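Local coordinates for protein secreted in xylem 3 (Fusarium oxysporum, PDB 5OD4) that is a secreted fungal effector, also called Avr2, that probably suppresses plant immunity and is probably recognised by resistant hosts, at residues Thr18-Thr23 / Thr120-Ile125; Asn47-Glu52 / Val62-Pro67; Ile79-Ile84 / Ala109-Asp114. One frame throughout, in Å; residues are numbered along the deposited sequence. Where two conformers were deposited one is given.

In the fold
The fold is a beta-sandwich of two antiparallel sheets, and the three contacts sample both sheets and the space between them. Contact 1 pairs strand 17-21 with strand 119-127 in one sheet; contact 2 is the hairpin of strands 47-53 and 60-66 in the other; contact 3 packs strand 77-85 of the first sheet on strand 109-114 of the second. Their centres lie 9 to 12 Å apart. Along the chain, contact 2 is complete before contact 3 begins, and both fall between the two halves of contact 1, which joins the early part of the chain to its end. Phe-21, Ile-50, Ile-63 and Leu-123 bring the two sheets together in a shared apolar interior.

Contact 1: Thr18-Thr23 / Thr120-Ile125; sequences TTSFST and TYYLTI
CG of Phe-21 stands between its backbone N and carbonyl carbon (chi1 64°), and CG of Tyr-121 lies beside its own N, anti to the carbonyl carbon; with these rotamers the phenyl ring lies against the tyrosine CB, which sits over one of its faces, displaced toward the rim at CZ. This is a CH-pi contact, with Tyr-121 CB 3.8 Å from the Phe-21 centroid; the nearest pair is Phe-21 CZ to Tyr-121 CB, 3.5 Å. The two rings are slid apart rather than stacked, with planes at 30° and centroids 5.4 Å from each other, although Phe-21 CE2 still comes to 3.7 Å from Tyr-121 CD2. Farther out, Thr-23 OG1 approaches Tyr-121 CE2 at 3.5 Å, and the tyrosine hydroxyl is hydrogen-bonded to the carbonyl of Asp-116.

Under this packing lies a regular antiparallel ladder, in which strand 17-21 is the outermost strand of its sheet within the chain. Thr-19 with Leu-123 and Phe-21 with Tyr-121 are hydrogen-bonded pairs, each closed by two backbone bonds, such as Leu-123 N to Thr-19 O at 2.9 Å. The non-hydrogen-bonded pairs put their side chains on the other face of the sheet: Thr-18 and Thr-124 run side by side, and Ser-20 CB rests against Tyr-122 CD2 at 3.6 Å. A water links Ser-22 OG to Thr-120 OG1.

The chemistry thus alternates. One face, carrying Thr-19, Phe-21, Tyr-121 and Leu-123, is turned to Ile-50 and Ile-63 of the opposing sheet, while Thr-18, Ser-20, Tyr-122 and Thr-124 make the more polar outer face.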
loop_
_atom_site.group_PDB
_atom_site.type_symbol
_atom_site.label_atom_id
_atom_site.label_comp_id
_atom_site.label_asym_id
_atom_site.label_seq_id
_atom_site.Cartn_x
_atom_site.Cartn_y
_atom_site.Cartn_z
ATOM N N THR A 18 3.727 -3.238 7.792
ATOM C CA THR A 18 2.340 -2.819 7.868
ATOM C C THR A 18 2.278 -1.370 8.267
ATOM O O THR A 18 3.057 -0.893 9.095
ATOM C CB THR A 18 1.578 -3.666 8.871
ATOM O OG1 THR A 18 2.200 -3.580 10.162
ATOM C CG2 THR A 18 1.516 -5.105 8.443
ATOM N N THR A 19 1.310 -0.668 7.697
ATOM C CA THR A 19 1.013 0.694 8.113
ATOM C C THR A 19 -0.449 0.992 7.812
ATOM O O THR A 19 -1.066 0.316 7.029
ATOM C CB THR A 19 1.968 1.708 7.448
ATOM O OG1 THR A 19 1.832 2.960 8.113
ATOM C CG2 THR A 19 1.751 1.867 5.949
ATOM N N SER A 20 -0.969 2.010 8.459
ATOM C CA SER A 20 -2.294 2.492 8.133
ATOM C C SER A 20 -2.255 3.977 7.909
ATOM O O SER A 20 -1.386 4.667 8.414
ATOM C CB SER A 20 -3.277 2.151 9.206
ATOM O OG SER A 20 -2.923 2.769 10.415
ATOM N N PHE A 21 -3.231 4.471 7.163
ATOM C CA PHE A 21 -3.304 5.899 6.896
ATOM C C PHE A 21 -4.721 6.313 6.613
ATOM O O PHE A 21 -5.558 5.522 6.204
ATOM C CB PHE A 21 -2.371 6.340 5.765
ATOM C CG PHE A 21 -2.699 5.747 4.412
ATOM C CD1 PHE A 21 -2.208 4.507 4.048
ATOM C CD2 PHE A 21 -3.530 6.410 3.512
ATOM C CE1 PHE A 21 -2.486 3.980 2.791
ATOM C CE2 PHE A 21 -3.797 5.885 2.279
ATOM C CZ PHE A 21 -3.287 4.671 1.923
ATOM N N SER A 22 -4.947 7.603 6.830
ATOM C CA SER A 22 -6.183 8.292 6.498
ATOM C C SER A 22 -5.976 9.141 5.220
ATOM O O SER A 22 -4.872 9.477 4.833
ATOM C CB SER A 22 -6.622 9.191 7.681
ATOM O OG SER A 22 -6.868 8.469 8.866
ATOM N N THR A 23 -7.083 9.466 4.602
ATOM C CA THR A 23 -7.110 10.439 3.497
ATOM C C THR A 23 -7.864 11.672 4.010
ATOM O O THR A 23 -8.988 11.570 4.525
ATOM C CB THR A 23 -7.809 9.839 2.266
ATOM O OG1 THR A 23 -7.027 8.719 1.800
ATOM C CG2 THR A 23 -8.064 10.833 1.190
ATOM N N THR A 120 -10.376 4.237 6.433
ATOM C CA THR A 120 -8.975 4.128 6.814
ATOM C C THR A 120 -8.378 2.970 6.022
ATOM O O THR A 120 -9.039 1.937 5.836
ATOM C CB THR A 120 -8.830 3.842 8.337
ATOM O OG1 THR A 120 -9.564 4.846 9.079
ATOM C CG2 THR A 120 -7.392 3.852 8.801
ATOM N N TYR A 121 -7.138 3.131 5.577
ATOM C CA TYR A 121 -6.493 2.172 4.703
ATOM C C TYR A 121 -5.354 1.478 5.427
ATOM O O TYR A 121 -4.602 2.112 6.169
ATOM C CB TYR A 121 -5.962 2.898 3.431
ATOM C CG TYR A 121 -7.075 3.588 2.714
ATOM C CD1 TYR A 121 -7.928 2.879 1.897
ATOM C CD2 TYR A 121 -7.332 4.926 2.896
ATOM C CE1 TYR A 121 -8.998 3.500 1.262
ATOM C CE2 TYR A 121 -8.401 5.567 2.289
ATOM C CZ TYR A 121 -9.231 4.840 1.483
ATOM O OH TYR A 121 -10.327 5.411 0.856
ATOM N N TYR A 122 -5.227 0.172 5.186
ATOM C CA TYR A 122 -4.234 -0.675 5.866
ATOM C C TYR A 122 -3.411 -1.377 4.814
ATOM O O TYR A 122 -3.942 -2.207 4.067
ATOM C CB TYR A 122 -4.938 -1.699 6.782
ATOM C CG TYR A 122 -5.698 -1.032 7.903
ATOM C CD1 TYR A 122 -6.969 -0.457 7.698
ATOM C CD2 TYR A 122 -5.135 -0.942 9.152
ATOM C CE1 TYR A 122 -7.656 0.160 8.724
ATOM C CE2 TYR A 122 -5.809 -0.286 10.211
ATOM C CZ TYR A 122 -7.050 0.265 9.957
ATOM O OH TYR A 122 -7.739 0.888 10.977
ATOM N N LEU A 123 -2.124 -1.060 4.754
ATOM C CA LEU A 123 -1.199 -1.619 3.788
ATOM C C LEU A 123 -0.349 -2.695 4.465
ATOM O O LEU A 123 0.198 -2.468 5.545
ATOM C CB LEU A 123 -0.266 -0.505 3.285
ATOM C CG LEU A 123 0.919 -0.894 2.425
ATOM C CD1 LEU A 123 0.463 -1.506 1.110
ATOM C CD2 LEU A 123 1.826 0.305 2.192
ATOM N N THR A 124 -0.206 -3.826 3.779
ATOM C CA THR A 124 0.727 -4.887 4.205
ATOM C C THR A 124 1.591 -5.242 3.019
ATOM O O THR A 124 1.082 -5.444 1.909
ATOM C CB THR A 124 -0.007 -6.124 4.708
ATOM O OG1 THR A 124 -0.893 -5.792 5.772
ATOM C CG2 THR A 124 0.963 -7.186 5.209
ATOM N N ILE A 125 2.892 -5.356 3.258
ATOM C CA ILE A 125 3.883 -5.833 2.265
ATOM C C ILE A 125 4.573 -7.022 2.906
ATOM O O ILE A 125 5.106 -6.908 4.030
ATOM C CB ILE A 125 4.918 -4.754 1.942
ATOM C CG1 ILE A 125 4.248 -3.476 1.390
ATOM C CG2 ILE A 125 5.946 -5.269 0.961
ATOM C CD1 ILE A 125 5.180 -2.284 1.259
HETATM O O HOH W 1 -9.379 7.515 8.589
#

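Contact 2: Asn47-Glu52 / Val62-Pro67; sequences NHRIYE and VIDVAP. With EDO (1,2-ethanediol), chain C; EDO (1,2-ethanediol), chain E.
Asp-64 OD2 receives three donors from the neighbouring strand: Arg-49 NE at 2.8 Å, Arg-49 NH2 at 3.0 Å and the hydroxyl of Tyr-51, with OH at 2.7 Å from OD2. The extended arginine lies alongside the aspartate and presents the NE side of its guanidinium, OD2 lying close to that plane. OD2 offers its anti lone pair to NE; NH2 reaches the same side 32° out of the carboxylate plane, in a more bent bond (137°), whereas the tyrosine comes from the syn side, 31° out of plane. Asp-64 OD1 is taken by Thr-110 OG1, and Arg-49 NH1 by Asp-35 and the carbonyl of Pro-36.

The Tyr-51 ring crosses Val-62, whose CB sits over one face, 3.8 Å from the ring centroid. Paired backbone bonds at Asn-47/Ala-66, Arg-49/Asp-64 and Tyr-51/Val-62 hold this antiparallel hairpin. On the other face Ile-50 CG1 meets Ile-63 CG1 at 4.1 Å, beside Phe-21. Two ethanediol molecules, probably from the crystallisation liquor, bond to backbone atoms of Ile-50 and Glu-52.

The arginine charge and three donors on OD2 would be expected to favour ionised Asp-64, and the network fixes the ends of Arg-49 and Tyr-51 on the face turned away from the sandwich interior.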
loop_
_atom_site.group_PDB
_atom_site.type_symbol
_atom_site.label_atom_id
_atom_site.label_comp_id
_atom_site.label_asym_id
_atom_site.label_seq_id
_atom_site.Cartn_x
_atom_site.Cartn_y
_atom_site.Cartn_z
ATOM N N ASN A 47 11.307 -0.327 -0.471
ATOM C CA ASN A 47 10.848 1.024 -0.230
ATOM C C ASN A 47 9.401 1.193 -0.678
ATOM O O ASN A 47 8.902 0.419 -1.508
ATOM C CB ASN A 47 11.729 2.026 -0.940
ATOM C CG ASN A 47 13.158 2.033 -0.420
ATOM O OD1 ASN A 47 13.378 1.827 0.761
ATOM N ND2 ASN A 47 14.093 2.349 -1.298
ATOM N N HIS A 48 8.732 2.227 -0.161
ATOM C CA HIS A 48 7.356 2.495 -0.522
ATOM C C HIS A 48 7.084 3.977 -0.497
ATOM O O HIS A 48 7.787 4.756 0.156
ATOM C CB HIS A 48 6.367 1.764 0.408
ATOM C CG HIS A 48 6.211 2.398 1.759
ATOM N ND1 HIS A 48 7.244 2.620 2.640
ATOM C CD2 HIS A 48 5.102 2.896 2.349
ATOM C CE1 HIS A 48 6.759 3.222 3.717
ATOM N NE2 HIS A 48 5.462 3.391 3.578
ATOM N N ARG A 49 6.013 4.387 -1.181
ATOM C CA ARG A 49 5.489 5.730 -1.016
ATOM C C ARG A 49 3.989 5.695 -1.170
ATOM O O ARG A 49 3.455 4.925 -1.959
ATOM C CB ARG A 49 6.136 6.736 -1.973
ATOM C CG ARG A 49 6.084 6.340 -3.429
ATOM C CD ARG A 49 6.755 7.392 -4.287
ATOM N NE ARG A 49 6.604 7.065 -5.691
ATOM C CZ ARG A 49 7.194 7.716 -6.664
ATOM N NH1 ARG A 49 8.012 8.732 -6.419
ATOM N NH2 ARG A 49 6.988 7.326 -7.902
ATOM N N ILE A 50 3.322 6.558 -0.408
ATOM C CA ILE A 50 1.871 6.692 -0.367
ATOM C C ILE A 50 1.589 8.158 -0.610
ATOM O O ILE A 50 2.082 9.009 0.133
ATOM C CB ILE A 50 1.307 6.240 0.992
ATOM C CG1 ILE A 50 1.705 4.791 1.330
ATOM C CG2 ILE A 50 -0.194 6.419 0.999
ATOM C CD1 ILE A 50 1.462 4.394 2.763
ATOM N N TYR A 51 0.857 8.468 -1.670
ATOM C CA TYR A 51 0.716 9.850 -2.102
ATOM C C TYR A 51 -0.542 10.030 -2.886
ATOM O O TYR A 51 -1.295 9.097 -3.077
ATOM C CB TYR A 51 1.958 10.299 -2.877
ATOM C CG TYR A 51 2.223 9.545 -4.149
ATOM C CD1 TYR A 51 2.825 8.286 -4.136
ATOM C CD2 TYR A 51 1.916 10.087 -5.373
ATOM C CE1 TYR A 51 3.106 7.603 -5.306
ATOM C CE2 TYR A 51 2.230 9.427 -6.550
ATOM C CZ TYR A 51 2.829 8.195 -6.520
ATOM O OH TYR A 51 3.159 7.561 -7.701
ATOM N N GLU A 52 -0.785 11.261 -3.331
ATOM C CA GLU A 52 -1.932 11.568 -4.180
ATOM C C GLU A 52 -1.477 12.192 -5.482
ATOM O O GLU A 52 -0.428 12.840 -5.552
ATOM C CB GLU A 52 -2.920 12.487 -3.455
ATOM C CG GLU A 52 -3.548 11.736 -2.256
ATOM C CD GLU A 52 -4.108 12.637 -1.164
ATOM O OE1 GLU A 52 -3.619 13.777 -1.017
ATOM O OE2 GLU A 52 -5.104 12.228 -0.519
ATOM N N VAL A 62 -2.314 6.832 -4.421
ATOM C CA VAL A 62 -1.351 5.946 -5.072
ATOM C C VAL A 62 -0.415 5.356 -4.046
ATOM O O VAL A 62 0.086 6.090 -3.170
ATOM C CB VAL A 62 -0.530 6.706 -6.139
ATOM C CG1 VAL A 62 0.341 5.739 -6.919
ATOM C CG2 VAL A 62 -1.443 7.492 -7.095
ATOM N N ILE A 63 -0.126 4.066 -4.194
ATOM C CA ILE A 63 0.936 3.416 -3.439
ATOM C C ILE A 63 1.889 2.787 -4.433
ATOM O O ILE A 63 1.469 1.997 -5.263
ATOM C CB ILE A 63 0.394 2.355 -2.486
ATOM C CG1 ILE A 63 -0.612 2.974 -1.516
ATOM C CG2 ILE A 63 1.555 1.663 -1.726
ATOM C CD1 ILE A 63 -1.186 2.044 -0.482
ATOM N N ASP A 64 3.178 3.108 -4.307
ATOM C CA ASP A 64 4.251 2.442 -5.066
ATOM C C ASP A 64 5.140 1.686 -4.100
ATOM O O ASP A 64 5.479 2.196 -3.035
ATOM C CB ASP A 64 5.109 3.469 -5.812
ATOM C CG ASP A 64 4.413 4.225 -6.888
ATOM O OD1 ASP A 64 3.583 3.658 -7.631
ATOM O OD2 ASP A 64 4.754 5.453 -7.060
ATOM N N VAL A 65 5.598 0.483 -4.537
ATOM C CA VAL A 65 6.526 -0.339 -3.757
ATOM C C VAL A 65 7.640 -0.756 -4.698
ATOM O O VAL A 65 7.375 -1.260 -5.785
ATOM C CB VAL A 65 5.806 -1.561 -3.185
ATOM C CG1 VAL A 65 6.807 -2.463 -2.453
ATOM C CG2 VAL A 65 4.675 -1.146 -2.262
ATOM N N ALA A 66 8.921 -0.577 -4.278
ATOM C CA ALA A 66 10.017 -0.902 -5.168
ATOM C C ALA A 66 11.214 -1.354 -4.382
ATOM O O ALA A 66 11.419 -0.943 -3.226
ATOM C CB ALA A 66 10.397 0.297 -6.026
ATOM N N PRO A 67 12.085 -2.155 -5.002
ATOM C CA PRO A 67 13.409 -2.408 -4.417
ATOM C C PRO A 67 14.194 -1.110 -4.293
ATOM O O PRO A 67 13.913 -0.137 -5.009
ATOM C CB PRO A 67 14.098 -3.337 -5.434
ATOM C CG PRO A 67 12.984 -3.874 -6.293
ATOM C CD PRO A 67 11.975 -2.771 -6.337
HETATM C C1 EDO C . 5.795 7.101 2.492
HETATM O O1 EDO C . 4.969 7.887 1.562
HETATM C C2 EDO C . 5.779 7.519 3.959
HETATM O O2 EDO C . 4.427 7.533 4.380
HETATM C C1 EDO E . 2.515 14.277 -3.508
HETATM O O1 EDO E . 1.754 14.293 -4.742
HETATM C C2 EDO E . 1.635 14.509 -2.266
HETATM O O2 EDO E . 0.747 13.400 -2.052
#

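Contact 3: Ile79-Ile84 / Ala109-Asp114; sequences IEVRRI and ATISWD
Val-81 and Trp-113 reach toward each other tip to tip, CG1 of the valine standing 3.9 Å from CH2 of the tryptophan. Chi1 of 63° sets Trp-113 CG between the backbone N and the carbonyl carbon, and the six-membered end of the indole does the touching. Next to it, Ile-111 slides past both Ile-79 and Val-81 in the opposite sense, so that its CD1 touches two partners: Ile-79 CG2 at 4.0 Å and Val-81 CG2 at 4.1 Å. At the start of the segments Ile-79 CD1 presses on Ala-109 CB at 3.5 Å, tighter than a usual carbon contact.

No hydrogen bond joins the two segments. Their axes are 9.1 Å apart at closest approach and run in nearly the same direction, with a crossing angle of -15°, the geometry of two facing layers of an aligned beta-sandwich. Ile-79 and Val-81 point inward from strand 77-85, and Ala-109, Ile-111 and Trp-113 meet them from strand 109-114. Around them Leu-123, Val-65 and Ile-63 continue the apolar layer, while the indole also meets the ring of Phe-96 edge-to-face. On the outward face, Glu-80 accepts from the backbone N atoms of Val-6 and Phe-7.

All five touching residues are buried and meet through carbon alone, so the sheets are joined here by dispersion and the exclusion of water, with shape rather than polar pairing setting the fit.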
loop_
_atom_site.group_PDB
_atom_site.type_symbol
_atom_site.label_atom_id
_atom_site.label_comp_id
_atom_site.label_asym_id
_atom_site.label_seq_id
_atom_site.Cartn_x
_atom_site.Cartn_y
_atom_site.Cartn_z
ATOM N N ILE A 79 1.480 -7.523 -1.844
ATOM C CA ILE A 79 1.171 -6.174 -1.401
ATOM C C ILE A 79 -0.348 -6.068 -1.335
ATOM O O ILE A 79 -1.030 -6.346 -2.315
ATOM C CB ILE A 79 1.727 -5.136 -2.386
ATOM C CG1 ILE A 79 3.232 -5.263 -2.544
ATOM C CG2 ILE A 79 1.354 -3.735 -1.946
ATOM C CD1 ILE A 79 3.760 -4.694 -3.826
ATOM N N GLU A 80 -0.885 -5.724 -0.155
ATOM C CA GLU A 80 -2.334 -5.704 0.040
ATOM C C GLU A 80 -2.765 -4.438 0.700
ATOM O O GLU A 80 -2.128 -3.978 1.655
ATOM C CB GLU A 80 -2.777 -6.917 0.881
ATOM C CG GLU A 80 -2.423 -8.241 0.285
ATOM C CD GLU A 80 -2.871 -9.465 1.059
ATOM O OE1 GLU A 80 -3.357 -9.356 2.206
ATOM O OE2 GLU A 80 -2.756 -10.573 0.461
ATOM N N VAL A 81 -3.917 -3.931 0.263
ATOM C CA VAL A 81 -4.596 -2.822 0.917
ATOM C C VAL A 81 -5.991 -3.268 1.317
ATOM O O VAL A 81 -6.775 -3.717 0.457
ATOM C CB VAL A 81 -4.682 -1.577 0.021
ATOM C CG1 VAL A 81 -5.458 -0.476 0.717
ATOM C CG2 VAL A 81 -3.295 -1.117 -0.382
ATOM N N ARG A 82 -6.310 -3.115 2.598
ATOM C CA ARG A 82 -7.677 -3.237 3.087
ATOM C C ARG A 82 -8.199 -1.846 3.415
ATOM O O ARG A 82 -7.434 -0.939 3.752
ATOM C CB ARG A 82 -7.751 -4.126 4.332
ATOM C CG ARG A 82 -7.238 -5.527 4.042
ATOM C CD ARG A 82 -7.386 -6.494 5.189
ATOM N NE ARG A 82 -8.758 -6.857 5.370
ATOM C CZ ARG A 82 -9.580 -6.489 6.355
ATOM N NH1 ARG A 82 -9.261 -5.655 7.310
ATOM N NH2 ARG A 82 -10.758 -6.994 6.301
ATOM N N ARG A 83 -9.515 -1.674 3.291
ATOM C CA ARG A 83 -10.149 -0.411 3.696
ATOM C C ARG A 83 -11.201 -0.703 4.756
ATOM O O ARG A 83 -11.967 -1.678 4.633
ATOM C CB ARG A 83 -10.708 0.360 2.505
ATOM C CG ARG A 83 -11.887 -0.284 1.794
ATOM C CD ARG A 83 -12.384 0.594 0.654
ATOM N NE ARG A 83 -13.532 -0.000 -0.003
ATOM C CZ ARG A 83 -14.235 0.568 -0.971
ATOM N NH1 ARG A 83 -13.962 1.813 -1.341
ATOM N NH2 ARG A 83 -15.249 -0.069 -1.534
ATOM N N ILE A 84 -11.248 0.148 5.780
ATOM C CA ILE A 84 -12.217 -0.013 6.855
ATOM C C ILE A 84 -13.027 1.266 6.933
ATOM O O ILE A 84 -12.459 2.358 7.130
ATOM C CB ILE A 84 -11.594 -0.334 8.193
ATOM C CG1 ILE A 84 -10.723 -1.581 8.092
ATOM C CG2 ILE A 84 -12.695 -0.544 9.260
ATOM C CD1 ILE A 84 -10.210 -2.087 9.420
ATOM N N ALA A 109 5.792 -1.829 -8.113
ATOM C CA ALA A 109 4.437 -2.356 -8.024
ATOM C C ALA A 109 3.556 -1.217 -7.562
ATOM O O ALA A 109 3.931 -0.493 -6.628
ATOM C CB ALA A 109 4.366 -3.520 -7.062
ATOM N N THR A 110 2.397 -1.007 -8.212
ATOM C CA THR A 110 1.574 0.187 -7.959
ATOM C C THR A 110 0.126 -0.212 -7.779
ATOM O O THR A 110 -0.398 -1.070 -8.500
ATOM C CB THR A 110 1.717 1.162 -9.154
ATOM O OG1 THR A 110 3.099 1.538 -9.293
ATOM C CG2 THR A 110 0.878 2.384 -8.978
ATOM N N ILE A 111 -0.514 0.462 -6.838
ATOM C CA ILE A 111 -1.945 0.400 -6.602
ATOM C C ILE A 111 -2.485 1.812 -6.577
ATOM O O ILE A 111 -1.836 2.685 -6.009
ATOM C CB ILE A 111 -2.229 -0.302 -5.265
ATOM C CG1 ILE A 111 -1.740 -1.731 -5.277
ATOM C CG2 ILE A 111 -3.668 -0.185 -4.873
ATOM C CD1 ILE A 111 -1.802 -2.409 -3.942
ATOM N N SER A 112 -3.676 2.034 -7.133
ATOM C CA SER A 112 -4.279 3.375 -7.015
ATOM C C SER A 112 -5.779 3.273 -7.006
ATOM O O SER A 112 -6.352 2.281 -7.444
ATOM C CB SER A 112 -3.809 4.308 -8.120
ATOM O OG SER A 112 -4.263 3.912 -9.400
ATOM N N TRP A 113 -6.398 4.338 -6.503
ATOM C CA TRP A 113 -7.863 4.396 -6.380
ATOM C C TRP A 113 -8.307 5.838 -6.276
ATOM O O TRP A 113 -7.516 6.730 -5.988
ATOM C CB TRP A 113 -8.371 3.567 -5.208
ATOM C CG TRP A 113 -7.911 3.995 -3.849
ATOM C CD1 TRP A 113 -8.513 4.882 -3.014
ATOM C CD2 TRP A 113 -6.791 3.479 -3.130
ATOM N NE1 TRP A 113 -7.852 4.947 -1.814
ATOM C CE2 TRP A 113 -6.787 4.089 -1.863
ATOM C CE3 TRP A 113 -5.794 2.521 -3.414
ATOM C CZ2 TRP A 113 -5.854 3.762 -0.900
ATOM C CZ3 TRP A 113 -4.866 2.241 -2.450
ATOM C CH2 TRP A 113 -4.894 2.851 -1.218
ATOM N N ASP A 114 -9.591 6.086 -6.500
ATOM C CA ASP A 114 -10.146 7.436 -6.333
ATOM C C ASP A 114 -10.105 7.784 -4.838
ATOM O O ASP A 114 -10.643 7.073 -4.005
ATOM C CB ASP A 114 -11.579 7.495 -6.841
ATOM C CG ASP A 114 -11.696 7.356 -8.339
ATOM O OD1 ASP A 114 -10.741 7.573 -9.093
ATOM O OD2 ASP A 114 -12.842 7.123 -8.793
#